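Local coordinates for RNA N6-adenosine-methyltransferase METTL16 (Homo sapiens, PDB 6M1U), which transfers methyl groups to the N6 of adenosines in RNAs such as U6 snRNA, its vertebrate conserved region probably helping to bind that RNA, at residues A[33-38]-A[49-54]; A[39-44]-A[147-152]; A[43-48]-A[139-144]; A[112-117]-A[123-128]. One frame throughout, in Å; residues are numbered along the deposited sequence.

Interaction 1 (A[33-38]-A[49-54])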
loop_
_atom_site.group_PDB
_atom_site.type_symbol
_atom_site.label_atom_id
_atom_site.label_comp_id
_atom_site.label_asym_id
_atom_site.label_seq_id
_atom_site.Cartn_x
_atom_site.Cartn_y
_atom_site.Cartn_z
ATOM N N VAL A 33 -1.028 2.341 10.764
ATOM C CA VAL A 33 -1.297 3.695 10.203
ATOM C C VAL A 33 -1.051 3.648 8.694
ATOM O O VAL A 33 -1.982 3.963 7.937
ATOM C CB VAL A 33 -0.412 4.760 10.877
ATOM C CG1 VAL A 33 -0.251 5.991 10.003
ATOM C CG2 VAL A 33 -0.943 5.142 12.247
ATOM N N VAL A 34 0.161 3.257 8.294
ATOM C CA VAL A 34 0.546 3.174 6.856
ATOM C C VAL A 34 -0.516 2.383 6.091
ATOM O O VAL A 34 -1.012 2.895 5.075
ATOM C CB VAL A 34 1.936 2.533 6.693
ATOM C CG1 VAL A 34 2.241 2.215 5.239
ATOM C CG2 VAL A 34 3.028 3.399 7.295
ATOM N N THR A 35 -0.858 1.189 6.579
ATOM C CA THR A 35 -1.838 0.344 5.902
ATOM C C THR A 35 -3.144 1.084 5.656
ATOM O O THR A 35 -3.681 1.058 4.541
ATOM C CB THR A 35 -2.099 -0.915 6.720
ATOM O OG1 THR A 35 -0.896 -1.700 6.782
ATOM C CG2 THR A 35 -3.227 -1.719 6.092
ATOM N N THR A 36 -3.666 1.765 6.680
ATOM C CA THR A 36 -4.914 2.488 6.466
ATOM C C THR A 36 -4.745 3.664 5.508
ATOM O O THR A 36 -5.747 4.138 4.961
ATOM C CB THR A 36 -5.501 2.991 7.780
ATOM O OG1 THR A 36 -4.728 4.103 8.218
ATOM C CG2 THR A 36 -5.471 1.920 8.855
ATOM N N TRP A 37 -3.511 4.153 5.294
ATOM C CA TRP A 37 -3.309 5.129 4.228
ATOM C C TRP A 37 -3.260 4.451 2.866
ATOM O O TRP A 37 -3.781 4.992 1.882
ATOM C CB TRP A 37 -2.043 5.947 4.452
ATOM C CG TRP A 37 -2.219 7.111 5.372
ATOM C CD1 TRP A 37 -1.599 7.310 6.589
ATOM C CD2 TRP A 37 -3.064 8.249 5.169
ATOM N NE1 TRP A 37 -2.016 8.509 7.152
ATOM C CE2 TRP A 37 -2.908 9.102 6.297
ATOM C CE3 TRP A 37 -3.932 8.644 4.143
ATOM C CZ2 TRP A 37 -3.594 10.302 6.419
ATOM C CZ3 TRP A 37 -4.609 9.848 4.277
ATOM C CH2 TRP A 37 -4.439 10.654 5.401
ATOM N N ILE A 38 -2.650 3.269 2.770
ATOM C CA ILE A 38 -2.775 2.516 1.523
ATOM C C ILE A 38 -4.244 2.182 1.247
ATOM O O ILE A 38 -4.714 2.263 0.105
ATOM C CB ILE A 38 -1.896 1.253 1.557
ATOM C CG1 ILE A 38 -0.426 1.633 1.667
ATOM C CG2 ILE A 38 -2.056 0.490 0.286
ATOM C CD1 ILE A 38 0.474 0.474 2.025
ATOM N N HIS A 49 -10.396 -4.148 -1.993
ATOM C CA HIS A 49 -9.417 -4.765 -1.113
ATOM C C HIS A 49 -10.070 -5.173 0.199
ATOM O O HIS A 49 -11.069 -4.593 0.613
ATOM C CB HIS A 49 -8.270 -3.811 -0.847
ATOM C CG HIS A 49 -8.716 -2.491 -0.329
ATOM N ND1 HIS A 49 -8.812 -2.211 1.020
ATOM C CD2 HIS A 49 -9.115 -1.371 -0.976
ATOM C CE1 HIS A 49 -9.248 -0.975 1.175
ATOM N NE2 HIS A 49 -9.431 -0.441 -0.020
ATOM N N LYS A 50 -9.488 -6.176 0.846
ATOM C CA LYS A 50 -9.928 -6.652 2.146
ATOM C C LYS A 50 -8.674 -6.992 2.937
ATOM O O LYS A 50 -7.706 -7.504 2.370
ATOM C CB LYS A 50 -10.852 -7.900 2.051
ATOM C CG LYS A 50 -12.349 -7.623 1.930
ATOM C CD LYS A 50 -13.139 -8.872 1.441
ATOM C CE LYS A 50 -14.454 -8.532 0.580
ATOM N NZ LYS A 50 -15.078 -9.686 -0.265
ATOM N N ARG A 51 -8.697 -6.725 4.242
ATOM C CA ARG A 51 -7.638 -7.211 5.119
ATOM C C ARG A 51 -7.742 -8.710 5.348
ATOM O O ARG A 51 -8.813 -9.234 5.650
ATOM C CB ARG A 51 -7.690 -6.512 6.456
ATOM C CG ARG A 51 -7.078 -5.185 6.427
ATOM C CD ARG A 51 -7.433 -4.572 7.702
ATOM N NE ARG A 51 -6.993 -3.204 7.779
ATOM C CZ ARG A 51 -6.374 -2.699 8.821
ATOM N NH1 ARG A 51 -6.128 -3.469 9.871
ATOM N NH2 ARG A 51 -6.039 -1.421 8.803
ATOM N N VAL A 52 -6.619 -9.397 5.267
ATOM C CA VAL A 52 -6.619 -10.852 5.366
ATOM C C VAL A 52 -5.794 -11.237 6.587
ATOM O O VAL A 52 -4.933 -10.462 7.058
ATOM C CB VAL A 52 -6.102 -11.509 4.065
ATOM C CG1 VAL A 52 -7.143 -11.382 2.978
ATOM C CG2 VAL A 52 -4.861 -10.836 3.633
ATOM N N PRO A 53 -6.020 -12.441 7.123
ATOM C CA PRO A 53 -5.120 -12.968 8.157
ATOM C C PRO A 53 -3.667 -12.871 7.712
ATOM O O PRO A 53 -3.331 -13.079 6.546
ATOM C CB PRO A 53 -5.562 -14.424 8.305
ATOM C CG PRO A 53 -6.423 -14.710 7.049
ATOM C CD PRO A 53 -7.067 -13.415 6.726
ATOM N N CYS A 54 -2.802 -12.520 8.654
ATOM C CA CYS A 54 -1.403 -12.248 8.351
ATOM C C CYS A 54 -0.552 -12.755 9.508
ATOM O O CYS A 54 -1.032 -13.484 10.385
ATOM C CB CYS A 54 -1.195 -10.750 8.118
ATOM S SG CYS A 54 -1.857 -9.803 9.463
#
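T35 and R51 are the residues whose backbones come nearest, their CA atoms 9.6 Å apart, so the contact between helix 33-38 and the strand at 49-52 is made by side chains. R51 spans the gap. Its chain is extended from CG to NE and carries the guanidinium from the edge strand to the helix, where two threonine methyls receive it. T35 CG2 stands over one face of the group, 3.9 Å from R51 NH2. T36 CG2 instead meets the edge, in the plane of the guanidinium, and lies 3.4 Å from R51 NH2. Threonine suits both places because each carries a methyl for the flat cation and a hydroxyl that the helix itself can satisfy. At T36 the hydroxyl sits between the backbone N and the carbonyl carbon (chi1 74°), which lets OG1 donate a hydrogen bond to V33 O at 2.8 Å, in the carbonyl plane and on a lone pair. That carbonyl also accepts the helical bond from W37 N. T35 OG1 likewise turns back, to I31 O. Were T36 replaced by an alanine, the edge of the R51 guanidinium would probably lose its methyl neighbour and V33 O its hydroxyl donor. The charge of R51 is met just beyond the segment, where NE forms a salt bridge with E39 of the same helix. The chemistry thus divides the work: the carboxylate of E39 fixes the guanidinium electrostatically, while the methyls one turn earlier pack against it and make no polar bond.

Interaction 2 (A[39-44]-A[147-152]); sequences EKILTD and NQIFRL
I41 and Q148 mark the nearest approach of the two backbones, CA to CA 7.1 Å, where short helical segments with axes 10.7 Å apart run at 115° to one another. I41 carries the contact. Its CG1 branch stands beside the backbone N (chi1 -69°) and continues outward (chi2 160°), which sends CD1 to the other helix. There CD1 lies 3.7 Å from Q148 CB, and I41 CG1 rests against Q148 CG at 3.8 Å. Only the aliphatic root of the glutamine is used: the chain bends at chi2 and takes the amide away from the apolar junction. Farther along the helix CD1 meets I149 CG1 at 4.1 Å and L152 CD1 at 4.3 Å, so three residues of 147-152 touch the one methyl. A branched, buried isoleucine fits here because it can fill the space between helices with two carbon arms. Within 39-44, K40 NZ bridges one turn to D44 OD2 at 2.9 Å, which it meets on the syn lone pair of the aspartate oxygen; neither side chain touches 147-152. Around the contact, I41 also touches Y144, one turn earlier on helix 136-153, while L42 packs on I145 and on L61 of the sheet. L152 reaches K19 of helix 10-20, which places the junction where helices 10-20, 30-44 and 136-153 meet above the strands.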
loop_
_atom_site.group_PDB
_atom_site.type_symbol
_atom_site.label_atom_id
_atom_site.label_comp_id
_atom_site.label_asym_id
_atom_site.label_seq_id
_atom_site.Cartn_x
_atom_site.Cartn_y
_atom_site.Cartn_z
ATOM N N GLU A 39 -5.006 1.847 2.297
ATOM C CA GLU A 39 -6.427 1.556 2.107
ATOM C C GLU A 39 -7.163 2.776 1.579
ATOM O O GLU A 39 -8.020 2.658 0.696
ATOM C CB GLU A 39 -7.044 1.078 3.419
ATOM C CG GLU A 39 -6.642 -0.329 3.812
ATOM C CD GLU A 39 -7.063 -0.717 5.228
ATOM O OE1 GLU A 39 -7.407 0.159 6.055
ATOM O OE2 GLU A 39 -7.046 -1.933 5.513
ATOM N N LYS A 40 -6.812 3.966 2.078
ATOM C CA LYS A 40 -7.389 5.194 1.541
ATOM C C LYS A 40 -7.019 5.370 0.068
ATOM O O LYS A 40 -7.870 5.693 -0.765
ATOM C CB LYS A 40 -6.912 6.389 2.372
ATOM C CG LYS A 40 -7.919 7.524 2.493
ATOM C CD LYS A 40 -7.846 8.473 1.321
ATOM C CE LYS A 40 -9.183 9.183 1.140
ATOM N NZ LYS A 40 -9.044 10.436 0.313
ATOM N N ILE A 41 -5.756 5.130 -0.274
ATOM C CA ILE A 41 -5.298 5.343 -1.642
ATOM C C ILE A 41 -6.001 4.393 -2.601
ATOM O O ILE A 41 -6.345 4.764 -3.734
ATOM C CB ILE A 41 -3.771 5.170 -1.700
ATOM C CG1 ILE A 41 -3.093 6.326 -0.968
ATOM C CG2 ILE A 41 -3.304 4.967 -3.159
ATOM C CD1 ILE A 41 -1.712 6.031 -0.569
ATOM N N LEU A 42 -6.195 3.142 -2.175
ATOM C CA LEU A 42 -6.790 2.148 -3.061
ATOM C C LEU A 42 -8.265 2.429 -3.261
ATOM O O LEU A 42 -8.735 2.448 -4.404
ATOM C CB LEU A 42 -6.573 0.726 -2.528
ATOM C CG LEU A 42 -5.099 0.308 -2.481
ATOM C CD1 LEU A 42 -4.886 -1.050 -1.828
ATOM C CD2 LEU A 42 -4.513 0.332 -3.858
ATOM N N THR A 43 -9.016 2.677 -2.167
ATOM C CA THR A 43 -10.446 2.949 -2.347
ATOM C C THR A 43 -10.656 4.127 -3.289
ATOM O O THR A 43 -11.567 4.097 -4.120
ATOM C CB THR A 43 -11.173 3.230 -1.025
ATOM O OG1 THR A 43 -10.632 4.419 -0.468
ATOM C CG2 THR A 43 -11.029 2.107 -0.031
ATOM N N ASP A 44 -9.794 5.145 -3.210
ATOM C CA ASP A 44 -9.886 6.278 -4.121
ATOM C C ASP A 44 -9.745 5.844 -5.575
ATOM O O ASP A 44 -10.390 6.429 -6.450
ATOM C CB ASP A 44 -8.830 7.335 -3.765
ATOM C CG ASP A 44 -9.121 8.040 -2.423
ATOM O OD1 ASP A 44 -10.207 7.795 -1.827
ATOM O OD2 ASP A 44 -8.258 8.833 -1.959
ATOM N N ASN A 147 4.124 6.553 -4.614
ATOM C CA ASN A 147 4.095 7.959 -5.003
ATOM C C ASN A 147 2.997 8.693 -4.255
ATOM O O ASN A 147 3.227 9.774 -3.701
ATOM C CB ASN A 147 3.923 8.100 -6.519
ATOM C CG ASN A 147 5.261 7.974 -7.282
ATOM O OD1 ASN A 147 6.306 7.598 -6.710
ATOM N ND2 ASN A 147 5.228 8.285 -8.580
ATOM N N GLN A 148 1.817 8.084 -4.166
ATOM C CA GLN A 148 0.723 8.719 -3.443
ATOM C C GLN A 148 1.093 8.947 -1.981
ATOM O O GLN A 148 0.745 9.987 -1.410
ATOM C CB GLN A 148 -0.550 7.877 -3.565
ATOM C CG GLN A 148 -1.817 8.716 -3.567
ATOM C CD GLN A 148 -1.837 9.747 -4.687
ATOM O OE1 GLN A 148 -1.877 9.401 -5.861
ATOM N NE2 GLN A 148 -1.803 11.022 -4.321
ATOM N N ILE A 149 1.817 7.999 -1.366
ATOM C CA ILE A 149 2.216 8.160 0.035
ATOM C C ILE A 149 3.009 9.437 0.210
ATOM O O ILE A 149 2.758 10.222 1.132
ATOM C CB ILE A 149 3.031 6.957 0.543
ATOM C CG1 ILE A 149 2.112 5.810 0.976
ATOM C CG2 ILE A 149 3.940 7.393 1.698
ATOM C CD1 ILE A 149 2.878 4.623 1.553
ATOM N N PHE A 150 3.958 9.677 -0.681
ATOM C CA PHE A 150 4.844 10.802 -0.464
ATOM C C PHE A 150 4.185 12.116 -0.830
ATOM O O PHE A 150 4.538 13.143 -0.258
ATOM C CB PHE A 150 6.170 10.571 -1.195
ATOM C CG PHE A 150 7.064 9.583 -0.484
ATOM C CD1 PHE A 150 7.813 9.979 0.617
ATOM C CD2 PHE A 150 7.094 8.243 -0.868
ATOM C CE1 PHE A 150 8.603 9.071 1.295
ATOM C CE2 PHE A 150 7.880 7.320 -0.200
ATOM C CZ PHE A 150 8.637 7.733 0.881
ATOM N N ARG A 151 3.187 12.121 -1.701
ATOM C CA ARG A 151 2.412 13.348 -1.823
ATOM C C ARG A 151 1.761 13.713 -0.487
ATOM O O ARG A 151 1.865 14.860 -0.035
ATOM C CB ARG A 151 1.383 13.224 -2.946
ATOM C CG ARG A 151 2.058 13.152 -4.297
ATOM C CD ARG A 151 1.168 13.614 -5.429
ATOM N NE ARG A 151 1.356 15.032 -5.725
ATOM C CZ ARG A 151 0.804 15.655 -6.766
ATOM N NH1 ARG A 151 0.027 14.973 -7.614
ATOM N NH2 ARG A 151 1.031 16.954 -6.961
ATOM N N LEU A 152 1.146 12.730 0.186
ATOM C CA LEU A 152 0.531 12.972 1.492
ATOM C C LEU A 152 1.529 13.568 2.486
ATOM O O LEU A 152 1.181 14.461 3.270
ATOM C CB LEU A 152 -0.040 11.665 2.056
ATOM C CG LEU A 152 -1.227 10.943 1.416
ATOM C CD1 LEU A 152 -1.290 9.515 1.946
ATOM C CD2 LEU A 152 -2.519 11.671 1.704
#

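Interaction 3 (A[43-48]-A[139-144])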
loop_
_atom_site.group_PDB
_atom_site.type_symbol
_atom_site.label_atom_id
_atom_site.label_comp_id
_atom_site.label_asym_id
_atom_site.label_seq_id
_atom_site.Cartn_x
_atom_site.Cartn_y
_atom_site.Cartn_z
ATOM N N THR A 43 -9.016 2.677 -2.167
ATOM C CA THR A 43 -10.446 2.949 -2.347
ATOM C C THR A 43 -10.656 4.127 -3.289
ATOM O O THR A 43 -11.567 4.097 -4.120
ATOM C CB THR A 43 -11.173 3.230 -1.025
ATOM O OG1 THR A 43 -10.632 4.419 -0.468
ATOM C CG2 THR A 43 -11.029 2.107 -0.031
ATOM N N ASP A 44 -9.794 5.145 -3.210
ATOM C CA ASP A 44 -9.886 6.278 -4.121
ATOM C C ASP A 44 -9.745 5.844 -5.575
ATOM O O ASP A 44 -10.390 6.429 -6.450
ATOM C CB ASP A 44 -8.830 7.335 -3.765
ATOM C CG ASP A 44 -9.121 8.040 -2.423
ATOM O OD1 ASP A 44 -10.207 7.795 -1.827
ATOM O OD2 ASP A 44 -8.258 8.833 -1.959
ATOM N N LEU A 45 -8.943 4.811 -5.851
ATOM C CA LEU A 45 -8.882 4.213 -7.181
ATOM C C LEU A 45 -10.026 3.241 -7.451
ATOM O O LEU A 45 -10.063 2.629 -8.532
ATOM C CB LEU A 45 -7.550 3.486 -7.393
ATOM C CG LEU A 45 -6.237 4.155 -6.953
ATOM C CD1 LEU A 45 -5.020 3.343 -7.443
ATOM C CD2 LEU A 45 -6.153 5.616 -7.386
ATOM N N LYS A 46 -10.964 3.099 -6.515
ATOM C CA LYS A 46 -12.029 2.105 -6.624
ATOM C C LYS A 46 -11.444 0.711 -6.899
ATOM O O LYS A 46 -12.018 -0.122 -7.594
ATOM C CB LYS A 46 -13.069 2.552 -7.662
ATOM C CG LYS A 46 -13.605 3.979 -7.351
ATOM C CD LYS A 46 -15.040 4.213 -7.796
ATOM C CE LYS A 46 -15.192 5.549 -8.577
ATOM N NZ LYS A 46 -16.389 5.598 -9.539
ATOM N N VAL A 47 -10.270 0.471 -6.343
ATOM C CA VAL A 47 -9.681 -0.854 -6.219
ATOM C C VAL A 47 -10.372 -1.575 -5.069
ATOM O O VAL A 47 -10.587 -0.999 -3.998
ATOM C CB VAL A 47 -8.164 -0.724 -5.967
ATOM C CG1 VAL A 47 -7.535 -2.029 -5.493
ATOM C CG2 VAL A 47 -7.450 -0.167 -7.197
ATOM N N GLN A 48 -10.725 -2.829 -5.277
ATOM C CA GLN A 48 -11.286 -3.627 -4.197
ATOM C C GLN A 48 -10.191 -4.204 -3.305
ATOM O O GLN A 48 -9.191 -4.732 -3.792
ATOM C CB GLN A 48 -12.111 -4.770 -4.773
ATOM C CG GLN A 48 -13.096 -4.326 -5.812
ATOM C CD GLN A 48 -14.288 -3.684 -5.175
ATOM O OE1 GLN A 48 -14.740 -4.128 -4.108
ATOM N NE2 GLN A 48 -14.799 -2.618 -5.798
ATOM N N ASN A 139 4.156 -3.270 -10.687
ATOM C CA ASN A 139 5.062 -2.138 -10.615
ATOM C C ASN A 139 4.344 -0.824 -10.858
ATOM O O ASN A 139 4.644 0.181 -10.207
ATOM C CB ASN A 139 6.176 -2.324 -11.624
ATOM C CG ASN A 139 7.124 -3.401 -11.219
ATOM O OD1 ASN A 139 6.896 -4.589 -11.485
ATOM N ND2 ASN A 139 8.201 -3.002 -10.546
ATOM N N GLN A 140 3.396 -0.803 -11.799
ATOM C CA GLN A 140 2.641 0.426 -12.038
ATOM C C GLN A 140 1.840 0.822 -10.794
ATOM O O GLN A 140 1.904 1.972 -10.337
ATOM C CB GLN A 140 1.734 0.269 -13.271
ATOM C CG GLN A 140 2.438 0.485 -14.632
ATOM C CD GLN A 140 1.469 0.483 -15.842
ATOM O OE1 GLN A 140 0.245 0.579 -15.681
ATOM N NE2 GLN A 140 2.027 0.373 -17.056
ATOM N N LEU A 141 1.116 -0.139 -10.208
ATOM C CA LEU A 141 0.316 0.123 -9.013
ATOM C C LEU A 141 1.195 0.426 -7.805
ATOM O O LEU A 141 0.866 1.293 -6.985
ATOM C CB LEU A 141 -0.567 -1.085 -8.726
ATOM C CG LEU A 141 -1.529 -0.994 -7.558
ATOM C CD1 LEU A 141 -2.308 0.291 -7.696
ATOM C CD2 LEU A 141 -2.459 -2.221 -7.545
ATOM N N CYS A 142 2.313 -0.298 -7.675
ATOM C CA CYS A 142 3.220 -0.092 -6.557
ATOM C C CYS A 142 3.898 1.258 -6.655
ATOM O O CYS A 142 3.983 1.994 -5.664
ATOM C CB CYS A 142 4.265 -1.203 -6.509
ATOM S SG CYS A 142 5.435 -1.008 -5.136
ATOM N N THR A 143 4.410 1.592 -7.843
ATOM C CA THR A 143 4.985 2.917 -8.038
ATOM C C THR A 143 3.948 3.997 -7.787
ATOM O O THR A 143 4.282 5.057 -7.248
ATOM C CB THR A 143 5.564 3.063 -9.448
ATOM O OG1 THR A 143 6.420 1.956 -9.736
ATOM C CG2 THR A 143 6.397 4.329 -9.560
ATOM N N TYR A 144 2.684 3.745 -8.138
ATOM C CA TYR A 144 1.667 4.760 -7.903
ATOM C C TYR A 144 1.416 4.938 -6.417
ATOM O O TYR A 144 1.447 6.065 -5.910
ATOM C CB TYR A 144 0.372 4.422 -8.626
ATOM C CG TYR A 144 -0.749 5.357 -8.232
ATOM C CD1 TYR A 144 -0.797 6.656 -8.720
ATOM C CD2 TYR A 144 -1.754 4.943 -7.357
ATOM C CE1 TYR A 144 -1.818 7.526 -8.351
ATOM C CE2 TYR A 144 -2.766 5.800 -6.974
ATOM C CZ TYR A 144 -2.803 7.094 -7.476
ATOM O OH TYR A 144 -3.823 7.951 -7.093
#
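L45 and Y144 meet just past the end of helix 30-44, their side chains running past one another in opposite directions. The bond from CA to CB of L45 points to helix 136-153, and CB serves to carry the branch across. CG comes first, 3.8 Å from Y144 CE2. Beyond it the leucine forks. CD1 approaches the ring obliquely, 3.4 Å from Y144 CE2, and its other neighbour is L141 CD1 at 4.1 Å. CD2 turns along the ring to its phenol end, 3.3 Å from Y144 OH. A leucine suits this place because its fork lets both methyls lie against Y144 while CD1 also reaches L141, about one turn away. Its position is set by the chain reversal that ends the helix, a Schellman motif: K46 takes a positive phi (52°), its N bonds back to T43 O at 2.7 Å, and V47 N probably bonds to L42 O. The chain then enters strand 48-52, the edge of the sheet. On the facing helix, a chi1 of 172° swings the Y144 ring away from its own backbone N and out toward L45; I41, a turn earlier on helix 30-44, touches the same ring. L141 does not aim straight at L45, yet its CD1 reaches it while the side chain also rests on L63 of the sheet. V47 lies on L63 as well and packs back on L42.

Interaction 4 (A[112-117]-A[123-128])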
loop_
_atom_site.group_PDB
_atom_site.type_symbol
_atom_site.label_atom_id
_atom_site.label_comp_id
_atom_site.label_asym_id
_atom_site.label_seq_id
_atom_site.Cartn_x
_atom_site.Cartn_y
_atom_site.Cartn_z
ATOM N N CYS A 112 -3.344 -9.109 -5.982
ATOM C CA CYS A 112 -2.108 -8.814 -5.260
ATOM C C CYS A 112 -2.324 -8.861 -3.764
ATOM O O CYS A 112 -3.367 -8.438 -3.256
ATOM C CB CYS A 112 -1.545 -7.420 -5.532
ATOM S SG CYS A 112 -1.126 -7.136 -7.212
ATOM N N LEU A 113 -1.285 -9.306 -3.064
ATOM C CA LEU A 113 -1.199 -9.221 -1.618
ATOM C C LEU A 113 -0.195 -8.139 -1.222
ATOM O O LEU A 113 1.011 -8.275 -1.478
ATOM C CB LEU A 113 -0.787 -10.569 -1.045
ATOM C CG LEU A 113 -0.868 -10.609 0.465
ATOM C CD1 LEU A 113 -2.350 -10.504 0.876
ATOM C CD2 LEU A 113 -0.203 -11.908 0.920
ATOM N N ILE A 114 -0.683 -7.079 -0.574
ATOM C CA ILE A 114 0.197 -6.096 0.059
ATOM C C ILE A 114 0.385 -6.494 1.515
ATOM O O ILE A 114 -0.602 -6.639 2.254
ATOM C CB ILE A 114 -0.356 -4.664 -0.038
ATOM C CG1 ILE A 114 -0.834 -4.331 -1.460
ATOM C CG2 ILE A 114 0.723 -3.680 0.362
ATOM C CD1 ILE A 114 -1.223 -2.867 -1.651
ATOM N N ASN A 115 1.651 -6.704 1.906
ATOM C CA ASN A 115 2.059 -6.807 3.305
ATOM C C ASN A 115 2.717 -5.501 3.736
ATOM O O ASN A 115 3.553 -4.949 3.013
ATOM C CB ASN A 115 3.039 -7.959 3.540
ATOM C CG ASN A 115 2.411 -9.314 3.317
ATOM O OD1 ASN A 115 1.201 -9.421 3.240
ATOM N ND2 ASN A 115 3.227 -10.356 3.217
ATOM N N VAL A 116 2.347 -5.004 4.907
ATOM C CA VAL A 116 3.045 -3.876 5.512
ATOM C C VAL A 116 3.718 -4.416 6.762
ATOM O O VAL A 116 3.046 -4.719 7.753
ATOM C CB VAL A 116 2.101 -2.706 5.821
ATOM C CG1 VAL A 116 2.904 -1.545 6.337
ATOM C CG2 VAL A 116 1.319 -2.308 4.563
ATOM N N LYS A 117 5.022 -4.677 6.667
ATOM C CA LYS A 117 5.743 -5.304 7.805
ATOM C C LYS A 117 6.759 -4.334 8.408
ATOM O O LYS A 117 7.276 -3.475 7.673
ATOM C CB LYS A 117 6.433 -6.594 7.352
ATOM C CG LYS A 117 6.237 -6.956 5.888
ATOM C CD LYS A 117 7.309 -7.880 5.356
ATOM C CE LYS A 117 7.086 -9.327 5.737
ATOM N NZ LYS A 117 8.179 -10.196 5.244
ATOM N N ALA A 123 9.029 0.712 7.981
ATOM C CA ALA A 123 8.006 -0.188 7.478
ATOM C C ALA A 123 8.417 -0.699 6.109
ATOM O O ALA A 123 8.758 0.089 5.219
ATOM C CB ALA A 123 6.658 0.514 7.371
ATOM N N LEU A 124 8.369 -2.010 5.936
ATOM C CA LEU A 124 8.574 -2.614 4.632
ATOM C C LEU A 124 7.216 -2.888 4.006
ATOM O O LEU A 124 6.367 -3.541 4.619
ATOM C CB LEU A 124 9.366 -3.910 4.759
ATOM C CG LEU A 124 9.897 -4.485 3.458
ATOM C CD1 LEU A 124 10.832 -3.481 2.796
ATOM C CD2 LEU A 124 10.596 -5.799 3.742
ATOM N N VAL A 125 7.014 -2.398 2.793
ATOM C CA VAL A 125 5.808 -2.688 2.025
ATOM C C VAL A 125 6.180 -3.744 0.995
ATOM O O VAL A 125 6.983 -3.473 0.096
ATOM C CB VAL A 125 5.242 -1.430 1.346
ATOM C CG1 VAL A 125 4.022 -1.775 0.570
ATOM C CG2 VAL A 125 4.912 -0.342 2.362
ATOM N N GLU A 126 5.656 -4.962 1.134
ATOM C CA GLU A 126 5.785 -5.967 0.081
ATOM C C GLU A 126 4.505 -6.032 -0.739
ATOM O O GLU A 126 3.396 -6.009 -0.190
ATOM C CB GLU A 126 6.068 -7.377 0.619
ATOM C CG GLU A 126 6.854 -7.506 1.898
ATOM C CD GLU A 126 7.152 -8.973 2.244
ATOM O OE1 GLU A 126 6.313 -9.871 1.956
ATOM O OE2 GLU A 126 8.248 -9.220 2.803
ATOM N N MET A 127 4.657 -6.177 -2.050
ATOM C CA MET A 127 3.529 -6.481 -2.923
ATOM C C MET A 127 3.818 -7.773 -3.670
ATOM O O MET A 127 4.863 -7.897 -4.308
ATOM C CB MET A 127 3.270 -5.337 -3.888
ATOM C CG MET A 127 3.068 -4.044 -3.165
ATOM S SD MET A 127 2.345 -2.843 -4.264
ATOM C CE MET A 127 1.224 -3.844 -5.263
ATOM N N HIS A 128 2.908 -8.731 -3.572
ATOM C CA HIS A 128 3.036 -10.021 -4.230
ATOM C C HIS A 128 2.015 -10.126 -5.335
ATOM O O HIS A 128 0.815 -9.984 -5.081
ATOM C CB HIS A 128 2.817 -11.155 -3.238
ATOM C CG HIS A 128 3.763 -11.118 -2.082
ATOM N ND1 HIS A 128 4.807 -12.006 -1.946
ATOM C CD2 HIS A 128 3.830 -10.291 -1.015
ATOM C CE1 HIS A 128 5.470 -11.742 -0.840
ATOM N NE2 HIS A 128 4.901 -10.702 -0.257
#
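K117, N115 and H128 converge on the carboxylate of E126, all four side chains standing on one face of the paired strands. The E126 chain is extended beyond CG (chi2 -175°), which carries its carboxylate out to these partners. K117, bent at chi3, comes across from the facing strand and closes a salt bridge, NZ to E126 OE2 at 2.6 Å, from well above the carboxylate plane. The other oxygen, OE1, lies in the imidazole plane and takes H128 NE2 at 2.8 Å on its anti side, 32° out of the carboxylate plane. N115 adds a weak bond, ND2 to E126 OE1 at 3.4 Å, its amide 27° from the carboxylate plane and its OD1 bonded to S60. A valine in place of E126 would probably cost K117 this salt bridge and leave the H128 ring freer to turn. The reverse face is apolar: I114 CG2 lies beside V125 CG1 at 3.8 Å, and M127 reaches over to helix 136-153. Hydrogen-bonded pairs L113-H128, N115-E126 and K117-L124 alternate with non-hydrogen-bonded I114-M127 and V116-V125, the pattern of an antiparallel beta hairpin, here with one mixed face holding a polar cluster round E126 and one apolar face covered by helices.

How the interactions relate
Interaction 4 lies in the hairpin within the five-stranded antiparallel sheet. Helix 30-44 runs through the other three: interaction 1 ties it to the sheet's edge strand 48-52, and interactions 2 and 3, their centres 8 Å apart, join it to helix 136-153. The centres of interactions 1 and 4 are 9 Å apart, with T35 and I38 packing on V116. Along the chain, interaction 1 closes before interaction 4 opens, and interaction 4 is nested within the long loops closed by interactions 2 and 3. The last helix thereby returns to the first half, giving one compact alpha-beta domain.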